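Long-range contact in membrane protein, putative (Geobacter sulfurreducens PCA, PDB 2QYB), which is probably a membrane transporter of the sodium:solute symporter family with an associated phosphatase activity, represented here by its GAF domain alone: residues I113-K118 / G150-A155. Residues are numbered along the deposited sequence; the frame is centred on the assembly and turned at random.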
ATOM      1  N   ILE A 113       0.801 -20.120  -0.382  1.00 29.42           N
ATOM      2  CA  ILE A 113      -0.235 -20.566  -1.292  1.00 29.27           C
ATOM      3  C   ILE A 113       0.060 -20.020  -2.658  1.00 29.82           C
ATOM      4  O   ILE A 113       0.125 -18.800  -2.835  1.00 30.18           O
ATOM      5  CB  ILE A 113      -1.633 -20.068  -0.857  1.00 29.60           C
ATOM      6  CG1 ILE A 113      -1.936 -20.512   0.592  1.00 29.93           C
ATOM      7  CG2 ILE A 113      -2.729 -20.529  -1.872  1.00 28.03           C
ATOM      8  CD1 ILE A 113      -1.905 -19.321   1.531  1.00 31.23           C
ATOM      9  N   PRO A 114       0.212 -20.910  -3.651  1.00 30.23           N
ATOM     10  CA  PRO A 114       0.495 -20.437  -5.003  1.00 30.59           C
ATOM     11  C   PRO A 114      -0.644 -19.607  -5.565  1.00 31.22           C
ATOM     12  O   PRO A 114      -1.841 -19.829  -5.229  1.00 31.09           O
ATOM     13  CB  PRO A 114       0.676 -21.736  -5.806  1.00 31.20           C
ATOM     14  CG  PRO A 114       0.966 -22.773  -4.825  1.00 30.26           C
ATOM     15  CD  PRO A 114       0.131 -22.375  -3.611  1.00 29.86           C
ATOM     16  N   ILE A 115      -0.274 -18.618  -6.370  1.00 32.03           N
ATOM     17  CA  ILE A 115      -1.259 -17.749  -7.019  1.00 32.58           C
ATOM     18  C   ILE A 115      -1.202 -18.115  -8.513  1.00 34.35           C
ATOM     19  O   ILE A 115      -0.207 -17.865  -9.203  1.00 34.40           O
ATOM     20  CB  ILE A 115      -0.989 -16.273  -6.770  1.00 32.01           C
ATOM     21  CG1 ILE A 115      -1.153 -15.910  -5.298  1.00 29.85           C
ATOM     22  CG2 ILE A 115      -1.912 -15.387  -7.643  1.00 31.94           C
ATOM     23  CD1 ILE A 115      -0.723 -14.436  -5.026  1.00 30.96           C
ATOM     24  N   SER A 116      -2.246 -18.789  -8.967  1.00 36.05           N
ATOM     25  CA  SER A 116      -2.308 -19.275 -10.324  1.00 38.32           C
ATOM     26  C   SER A 116      -3.744 -19.348 -10.772  1.00 39.93           C
ATOM     27  O   SER A 116      -4.669 -19.598  -9.996  1.00 39.58           O
ATOM     28  CB  SER A 116      -1.711 -20.678 -10.437  1.00 38.30           C
ATOM     29  OG  SER A 116      -2.297 -21.529  -9.462  1.00 39.91           O
ATOM     30  N   ARG A 117      -3.915 -19.133 -12.057  1.00 41.87           N
ATOM     31  CA  ARG A 117      -5.146 -19.511 -12.691  1.00 43.38           C
ATOM     32  C   ARG A 117      -5.186 -21.056 -12.777  1.00 43.15           C
ATOM     33  O   ARG A 117      -4.140 -21.719 -12.895  1.00 42.42           O
ATOM     34  CB  ARG A 117      -5.201 -18.843 -14.048  1.00 44.26           C
ATOM     35  CG  ARG A 117      -6.545 -18.798 -14.630  1.00 49.38           C
ATOM     36  CD  ARG A 117      -7.457 -17.785 -13.959  1.00 53.58           C
ATOM     37  NE  ARG A 117      -8.733 -17.722 -14.698  1.00 56.16           N
ATOM     38  CZ  ARG A 117      -9.698 -18.656 -14.667  1.00 57.35           C
ATOM     39  NH1 ARG A 117      -9.568 -19.762 -13.922  1.00 57.01           N
ATOM     40  NH2 ARG A 117     -10.820 -18.481 -15.383  1.00 57.10           N
ATOM     41  N   LYS A 118      -6.397 -21.613 -12.667  1.00 43.11           N
ATOM     42  CA  LYS A 118      -6.637 -23.063 -12.800  1.00 43.14           C
ATOM     43  C   LYS A 118      -5.954 -23.678 -14.028  1.00 42.85           C
ATOM     44  O   LYS A 118      -6.257 -23.302 -15.156  1.00 42.15           O
ATOM     45  CB  LYS A 118      -8.149 -23.346 -12.897  1.00 43.23           C
ATOM     46  CG  LYS A 118      -8.529 -24.832 -12.801  1.00 43.41           C
ATOM     47  CD  LYS A 118     -10.062 -25.048 -12.589  1.00 43.41           C
ATOM     48  CE  LYS A 118     -10.844 -25.372 -13.878  1.00 43.48           C
ATOM     49  NZ  LYS A 118     -12.355 -25.356 -13.665  1.00 42.82           N
ATOM     50  N   GLY A 150      -7.057 -17.635  -5.959  1.00 34.24           N
ATOM     51  CA  GLY A 150      -7.623 -17.707  -7.292  1.00 33.76           C
ATOM     52  C   GLY A 150      -8.216 -16.395  -7.779  1.00 33.78           C
ATOM     53  O   GLY A 150      -8.129 -16.064  -8.973  1.00 32.52           O
ATOM     54  N   GLN A 151      -8.829 -15.655  -6.851  1.00 34.26           N
ATOM     55  CA  GLN A 151      -9.442 -14.354  -7.170  1.00 34.85           C
ATOM     56  C   GLN A 151      -8.360 -13.281  -7.390  1.00 35.00           C
ATOM     57  O   GLN A 151      -8.533 -12.388  -8.240  1.00 34.97           O
ATOM     58  CB  GLN A 151     -10.446 -13.930  -6.092  1.00 34.55           C
ATOM     59  CG  GLN A 151     -11.690 -14.872  -5.992  1.00 36.82           C
ATOM     60  CD  GLN A 151     -12.952 -14.171  -5.472  1.00 37.35           C
ATOM     61  OE1 GLN A 151     -14.038 -14.792  -5.304  1.00 39.42           O
ATOM     62  NE2 GLN A 151     -12.823 -12.862  -5.221  1.00 38.28           N
ATOM     63  N   LEU A 152      -7.238 -13.405  -6.657  1.00 34.88           N
ATOM     64  CA  LEU A 152      -6.047 -12.603  -6.938  1.00 34.65           C
ATOM     65  C   LEU A 152      -5.456 -12.957  -8.303  1.00 34.19           C
ATOM     66  O   LEU A 152      -5.147 -12.074  -9.097  1.00 33.98           O
ATOM     67  CB  LEU A 152      -4.983 -12.783  -5.833  1.00 34.89           C
ATOM     68  CG  LEU A 152      -5.315 -12.151  -4.458  1.00 34.39           C
ATOM     69  CD1 LEU A 152      -4.496 -12.849  -3.366  1.00 31.55           C
ATOM     70  CD2 LEU A 152      -5.082 -10.641  -4.472  1.00 27.47           C
ATOM     71  N   ALA A 153      -5.284 -14.239  -8.570  1.00 34.62           N
ATOM     72  CA  ALA A 153      -4.761 -14.670  -9.870  1.00 35.58           C
ATOM     73  C   ALA A 153      -5.588 -14.077 -11.030  1.00 36.73           C
ATOM     74  O   ALA A 153      -5.053 -13.594 -12.073  1.00 35.94           O
ATOM     75  CB  ALA A 153      -4.726 -16.192  -9.964  1.00 34.73           C
ATOM     76  N   GLN A 154      -6.898 -14.091 -10.837  1.00 37.73           N
ATOM     77  CA  GLN A 154      -7.762 -13.566 -11.859  1.00 39.08           C
ATOM     78  C   GLN A 154      -7.508 -12.087 -12.101  1.00 39.46           C
ATOM     79  O   GLN A 154      -7.373 -11.654 -13.261  1.00 39.55           O
ATOM     80  CB  GLN A 154      -9.220 -13.781 -11.501  1.00 39.40           C
ATOM     81  CG  GLN A 154     -10.140 -13.458 -12.639  1.00 41.70           C
ATOM     82  CD  GLN A 154      -9.834 -14.293 -13.866  1.00 44.33           C
ATOM     83  OE1 GLN A 154     -10.457 -15.340 -14.071  1.00 46.75           O
ATOM     84  NE2 GLN A 154      -8.856 -13.851 -14.682  1.00 43.59           N
ATOM     85  N   ALA A 155      -7.444 -11.325 -11.002  1.00 39.66           N
ATOM     86  CA  ALA A 155      -7.283  -9.873 -11.063  1.00 39.58           C
ATOM     87  C   ALA A 155      -5.965  -9.474 -11.734  1.00 40.41           C
ATOM     88  O   ALA A 155      -5.914  -8.496 -12.480  1.00 41.01           O
ATOM     89  CB  ALA A 155      -7.380  -9.291  -9.676  1.00 38.56           C
TER
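Ala153 sets its methyl group against the backbone of Ser116, with CB 3.4 Å from the carbonyl C of that residue, and this is the tight heart of the contact. The CA atoms of Ser116 and Ala153 lie 5.2 Å apart, a spacing that a small residue on the helix permits. Beside it, Ile115 keeps CG2 anti to its backbone N, and that methyl rests on the helix, 3.7 Å from Ala153 CB and 4.4 Å from Leu152 CB. All three of these side chains are buried and apolar. The other side is polar and looser. Arg117 and Gln154, both partly exposed, each bend at chi2 and bring their ends together: NE of Arg117 comes within 3.0 Å of OE1 of Gln154, with the guanidinium and amide planes 83° apart. Lys157 NZ lies close to the same NE, a like charge that would probably be unfavourable there. An alanine in place of Arg117 would probably leave the Gln154 amide without this neighbour and freer to turn. The contact thus joins strand 109-115 and the loop after it to helix 139-158, which packs against the GAF sheet; Phe123 touches both Ile115 and Ala153, Ile40 of strand 37-43 meets Ile115 and Leu152, and helix 10-32 reaches Leu152 through Met22.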